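Local coordinates for protein LupI (Flavobacterium sp. YS-80-122, PDB 6IY4) that probably inhibits metalloproteases, as a small beta-barrel protein of the Inh family of periplasmic protease inhibitors, at residues A[41-46]-A[80-85]; A[66-71]-A[86-91]. All blocks are in the same frame, centred on the assembly; numbering follows the deposited sequence.

Contact 1. Residues A[41-46]-A[80-85]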
loop_
_atom_site.group_PDB
_atom_site.type_symbol
_atom_site.label_atom_id
_atom_site.label_comp_id
_atom_site.label_asym_id
_atom_site.label_seq_id
_atom_site.Cartn_x
_atom_site.Cartn_y
_atom_site.Cartn_z
ATOM N N ALA A 41 10.666 3.183 5.159
ATOM C CA ALA A 41 11.789 3.644 4.319
ATOM C C ALA A 41 11.261 4.558 3.217
ATOM O O ALA A 41 12.062 5.356 2.655
ATOM C CB ALA A 41 12.505 2.462 3.728
ATOM N N TRP A 42 9.966 4.487 2.895
ATOM C CA TRP A 42 9.441 5.084 1.636
ATOM C C TRP A 42 8.412 6.188 1.920
ATOM O O TRP A 42 8.238 7.098 1.082
ATOM C CB TRP A 42 8.836 3.978 0.761
ATOM C CG TRP A 42 9.821 2.941 0.316
ATOM C CD1 TRP A 42 11.144 3.130 0.036
ATOM C CD2 TRP A 42 9.561 1.550 0.057
ATOM N NE1 TRP A 42 11.715 1.959 -0.381
ATOM C CE2 TRP A 42 10.777 0.965 -0.351
ATOM C CE3 TRP A 42 8.434 0.740 0.138
ATOM C CZ2 TRP A 42 10.892 -0.384 -0.681
ATOM C CZ3 TRP A 42 8.552 -0.594 -0.169
ATOM C CH2 TRP A 42 9.761 -1.152 -0.576
ATOM N N LEU A 43 7.685 6.081 3.015
ATOM C CA LEU A 43 6.578 7.001 3.342
ATOM C C LEU A 43 6.950 7.773 4.612
ATOM O O LEU A 43 7.543 7.151 5.528
ATOM C CB LEU A 43 5.298 6.174 3.544
ATOM C CG LEU A 43 4.816 5.345 2.358
ATOM C CD1 LEU A 43 3.621 4.505 2.740
ATOM C CD2 LEU A 43 4.508 6.211 1.151
ATOM N N GLY A 44 6.506 9.021 4.668
ATOM C CA GLY A 44 6.643 9.886 5.862
ATOM C C GLY A 44 5.856 9.362 7.047
ATOM O O GLY A 44 6.316 9.465 8.193
ATOM N N ARG A 45 4.703 8.759 6.768
ATOM C CA ARG A 45 3.757 8.273 7.789
ATOM C C ARG A 45 3.640 6.775 7.606
ATOM O O ARG A 45 3.256 6.389 6.520
ATOM C CB ARG A 45 2.437 9.011 7.595
ATOM C CG ARG A 45 1.502 8.820 8.774
ATOM C CD ARG A 45 0.108 9.337 8.494
ATOM N NE ARG A 45 0.151 10.764 8.204
ATOM C CZ ARG A 45 0.393 11.723 9.106
ATOM N NH1 ARG A 45 0.650 11.430 10.379
ATOM N NH2 ARG A 45 0.359 12.992 8.722
ATOM N N THR A 46 4.021 5.969 8.584
ATOM C CA THR A 46 3.919 4.503 8.501
ATOM C C THR A 46 2.446 4.091 8.600
ATOM O O THR A 46 1.769 4.472 9.531
ATOM C CB THR A 46 4.717 3.851 9.625
ATOM O OG1 THR A 46 6.091 4.167 9.369
ATOM C CG2 THR A 46 4.520 2.359 9.654
ATOM N N GLY A 80 0.928 4.754 -6.363
ATOM C CA GLY A 80 0.709 6.006 -5.646
ATOM C C GLY A 80 1.904 6.913 -5.781
ATOM O O GLY A 80 3.057 6.440 -5.752
ATOM N N SER A 81 1.617 8.202 -5.951
ATOM C CA SER A 81 2.620 9.266 -6.143
ATOM C C SER A 81 3.145 9.638 -4.776
ATOM O O SER A 81 2.372 10.196 -3.995
ATOM C CB SER A 81 2.030 10.467 -6.794
ATOM O OG SER A 81 1.608 10.170 -8.121
ATOM N N VAL A 82 4.414 9.388 -4.541
ATOM C CA VAL A 82 5.049 9.727 -3.239
ATOM C C VAL A 82 5.816 11.046 -3.375
ATOM O O VAL A 82 6.278 11.311 -4.460
ATOM C CB VAL A 82 5.962 8.593 -2.776
ATOM C CG1 VAL A 82 6.621 8.954 -1.465
ATOM C CG2 VAL A 82 5.196 7.292 -2.624
ATOM N N GLU A 83 5.956 11.794 -2.273
ATOM C CA GLU A 83 6.874 12.966 -2.135
ATOM C C GLU A 83 8.263 12.595 -2.664
ATOM O O GLU A 83 8.679 11.436 -2.505
ATOM C CB GLU A 83 7.034 13.399 -0.673
ATOM C CG GLU A 83 5.722 13.727 0.026
ATOM C CD GLU A 83 5.867 14.281 1.435
ATOM O OE1 GLU A 83 6.039 15.518 1.567
ATOM O OE2 GLU A 83 5.805 13.472 2.398
ATOM N N GLY A 84 8.959 13.553 -3.273
ATOM C CA GLY A 84 10.244 13.311 -3.953
ATOM C C GLY A 84 10.033 12.709 -5.328
ATOM O O GLY A 84 10.983 12.094 -5.830
ATOM N N SER A 85 8.829 12.884 -5.907
ATOM C CA SER A 85 8.417 12.417 -7.265
ATOM C C SER A 85 8.756 10.934 -7.480
ATOM O O SER A 85 9.252 10.558 -8.563
ATOM C CB SER A 85 9.002 13.281 -8.343
ATOM O OG SER A 85 7.968 14.014 -8.977
#
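Leu-43 and Val-82 make a small apolar contact where the long loop between strands 22-26 and 49-53 meets the end of strand 77-82. The two backbones stay well apart, with the CA atoms of Leu-43 and Val-82 7.3 Å from each other, and no hydrogen bond joins them; both segments together bury 114 Å². Val-82 points its CB at the loop and divides its methyl groups between two residues. CG1, anti to its own backbone N (chi1 179°), lies 3.5 Å from the carbonyl oxygen Trp-42 O, while CG2 meets Leu-43 CD2 at 4.0 Å. The CB of Leu-43 points neither at the strand nor away from it, but the end of the chain comes nearer, bringing one methyl branch across the valine at about a right angle. The indole of Trp-42 heads the other way; its contact with Val-82 is through the backbone oxygen, a van der Waals approach and not a hydrogen bond. In the fold the loop lies over one end of the barrel: Leu-43 also rests on Ser-67 and Leu-68 of strand 66-74, Val-82 touches Leu-68 and Leu-88, and the Trp-42 ring packs on Phe-12 and Val-14 of strand 8-14 and on Leu-88 of strand 86-92.

Contact 2. Residues A[66-71]-A[86-91]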
loop_
_atom_site.group_PDB
_atom_site.type_symbol
_atom_site.label_atom_id
_atom_site.label_comp_id
_atom_site.label_asym_id
_atom_site.label_seq_id
_atom_site.Cartn_x
_atom_site.Cartn_y
_atom_site.Cartn_z
ATOM N N GLN A 66 -3.873 10.390 6.294
ATOM C CA GLN A 66 -3.469 9.691 5.063
ATOM C C GLN A 66 -1.960 9.475 5.095
ATOM O O GLN A 66 -1.182 10.433 5.189
ATOM C CB GLN A 66 -3.920 10.488 3.838
ATOM C CG GLN A 66 -3.514 9.888 2.496
ATOM C CD GLN A 66 -4.215 10.589 1.358
ATOM O OE1 GLN A 66 -3.666 10.813 0.277
ATOM N NE2 GLN A 66 -5.460 10.912 1.608
ATOM N N SER A 67 -1.548 8.219 4.944
ATOM C CA SER A 67 -0.146 7.876 4.637
ATOM C C SER A 67 0.077 7.910 3.116
ATOM O O SER A 67 1.130 8.425 2.643
ATOM C CB SER A 67 0.236 6.537 5.236
ATOM O OG SER A 67 1.440 6.123 4.629
ATOM N N LEU A 68 -0.893 7.410 2.336
ATOM C CA LEU A 68 -0.782 7.476 0.858
ATOM C C LEU A 68 -2.131 7.090 0.267
ATOM O O LEU A 68 -2.797 6.185 0.782
ATOM C CB LEU A 68 0.300 6.529 0.360
ATOM C CG LEU A 68 0.721 6.713 -1.091
ATOM C CD1 LEU A 68 1.427 8.033 -1.275
ATOM C CD2 LEU A 68 1.602 5.554 -1.551
ATOM N N PHE A 69 -2.467 7.695 -0.846
ATOM C CA PHE A 69 -3.547 7.260 -1.741
ATOM C C PHE A 69 -2.886 6.647 -2.965
ATOM O O PHE A 69 -2.027 7.306 -3.586
ATOM C CB PHE A 69 -4.462 8.409 -2.158
ATOM C CG PHE A 69 -5.463 7.958 -3.193
ATOM C CD1 PHE A 69 -6.518 7.129 -2.844
ATOM C CD2 PHE A 69 -5.316 8.323 -4.509
ATOM C CE1 PHE A 69 -7.428 6.703 -3.784
ATOM C CE2 PHE A 69 -6.223 7.889 -5.453
ATOM C CZ PHE A 69 -7.264 7.089 -5.089
ATOM N N LEU A 70 -3.312 5.445 -3.337
ATOM C CA LEU A 70 -2.824 4.789 -4.578
ATOM C C LEU A 70 -3.998 4.583 -5.530
ATOM O O LEU A 70 -5.061 4.141 -5.099
ATOM C CB LEU A 70 -2.182 3.438 -4.279
ATOM C CG LEU A 70 -1.047 3.456 -3.248
ATOM C CD1 LEU A 70 -1.498 3.204 -1.811
ATOM C CD2 LEU A 70 0.034 2.443 -3.620
ATOM N N GLU A 71 -3.752 4.850 -6.787
ATOM C CA GLU A 71 -4.762 4.618 -7.846
ATOM C C GLU A 71 -4.734 3.147 -8.257
ATOM O O GLU A 71 -3.663 2.584 -8.449
ATOM C CB GLU A 71 -4.416 5.569 -8.984
ATOM C CG GLU A 71 -5.340 5.572 -10.164
ATOM C CD GLU A 71 -4.987 6.709 -11.123
ATOM O OE1 GLU A 71 -3.841 7.243 -11.040
ATOM O OE2 GLU A 71 -5.870 7.080 -11.938
ATOM N N LYS A 86 8.481 10.114 -6.478
ATOM C CA LYS A 86 8.640 8.648 -6.581
ATOM C C LYS A 86 7.239 8.048 -6.801
ATOM O O LYS A 86 6.244 8.756 -6.531
ATOM C CB LYS A 86 9.378 8.175 -5.328
ATOM C CG LYS A 86 10.801 8.712 -5.211
ATOM C CD LYS A 86 11.753 8.057 -6.198
ATOM C CE LYS A 86 12.830 8.980 -6.732
ATOM N NZ LYS A 86 13.510 8.375 -7.905
ATOM N N THR A 87 7.175 6.816 -7.317
ATOM C CA THR A 87 5.920 6.025 -7.452
ATOM C C THR A 87 6.069 4.751 -6.609
ATOM O O THR A 87 7.053 4.036 -6.780
ATOM C CB THR A 87 5.570 5.648 -8.890
ATOM O OG1 THR A 87 5.513 6.909 -9.550
ATOM C CG2 THR A 87 4.251 4.920 -9.007
ATOM N N LEU A 88 5.141 4.537 -5.698
ATOM C CA LEU A 88 5.076 3.278 -4.923
ATOM C C LEU A 88 4.097 2.391 -5.648
ATOM O O LEU A 88 2.967 2.831 -5.949
ATOM C CB LEU A 88 4.597 3.534 -3.498
ATOM C CG LEU A 88 4.536 2.310 -2.594
ATOM C CD1 LEU A 88 5.911 1.755 -2.343
ATOM C CD2 LEU A 88 3.872 2.651 -1.286
ATOM N N VAL A 89 4.564 1.210 -5.971
ATOM C CA VAL A 89 3.781 0.187 -6.678
ATOM C C VAL A 89 3.400 -0.874 -5.662
ATOM O O VAL A 89 4.249 -1.251 -4.824
ATOM C CB VAL A 89 4.630 -0.425 -7.810
ATOM C CG1 VAL A 89 3.861 -1.504 -8.544
ATOM C CG2 VAL A 89 5.103 0.657 -8.778
ATOM N N MET A 90 2.159 -1.333 -5.722
ATOM C CA MET A 90 1.757 -2.506 -4.925
ATOM C C MET A 90 1.068 -3.460 -5.896
ATOM O O MET A 90 0.227 -3.047 -6.686
ATOM C CB MET A 90 0.948 -2.143 -3.670
ATOM C CG MET A 90 -0.358 -1.701 -3.901
ATOM S SD MET A 90 -1.118 -1.134 -2.310
ATOM C CE MET A 90 -1.783 -2.638 -1.619
ATOM N N GLN A 91 1.495 -4.699 -5.901
ATOM C CA GLN A 91 0.971 -5.680 -6.868
ATOM C C GLN A 91 0.797 -6.978 -6.125
ATOM O O GLN A 91 1.683 -7.302 -5.360
ATOM C CB GLN A 91 1.962 -6.016 -7.963
ATOM C CG GLN A 91 2.200 -4.924 -8.960
ATOM C CD GLN A 91 3.106 -5.538 -9.998
ATOM O OE1 GLN A 91 4.319 -5.655 -9.799
ATOM N NE2 GLN A 91 2.488 -6.021 -11.071
#
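A hydrogen bond from Ser-67 OG to Arg-45 O marks the corner of the strand whose next inward residues, Leu-68 and Leu-70, pack on Leu-88 and Met-90. The serine donates to the carbonyl oxygen of Arg-45, in the loop before strand 49-53. Between segments 66-71 and 86-91 themselves the contact is apolar and buried, with 170 Å² covered in all. Leu-68 and Leu-88 each hold CG anti to the backbone N (chi1 -167° and -178°), which sends both chains inward until their CD2 methyls meet at 3.7 Å; Leu-68 CD2 also lies 4.1 Å from Leu-88 CB. Leu-70 works through a single methyl too. Its CD2 sits 3.8 Å from the backbone oxygen Leu-88 O and 4.0 Å from the sulfur Met-90 SD, placing this methyl between Leu-88 and Met-90, consecutive inward residues of strand 86-92. Met-90 crosses Leu-70 at about a right angle. Leu-70 also touches Tyr-78 and Leu-59, and Met-90 also touches Tyr-78, Leu-57, Trp-10 and Phe-12. Strand 77-82 lies between the two strands in the sheet; the axes of pieces 68-71 and 86-91 come within 8.6 Å and their directions differ by 65°. So large a twist across one intervening strand, together with a classic beta bulge where Ser-67 and Leu-68 both face Leu-59, belongs to a coiled antiparallel sheet closing round an apolar interior, as in the beta-barrel of Inh-family inhibitors.

Overall arrangement
Contacts 1 and 2 lie with centres 8 Å apart, the first near one end of the barrel and the second deeper in its interior. Along the chain their segments alternate: 41-46, 66-71, 80-85, 86-91. Strand 77-82, which brings Val-82 to contact 1, is the middle neighbour of the two strands that meet in contact 2, and the backbone bond of Gly-80 O to Leu-88 N, 2.8 Å, links one contact to the other. Leu-43 and Val-82 on Leu-68, and Val-82 on Leu-88, carry side-chain packing from loop to barrel interior. The disulfide Cys-22–Cys-38 ties the loop, a few residues before 41-46, to strand 22-26, so covalent and apolar contacts together hold it to the sheet.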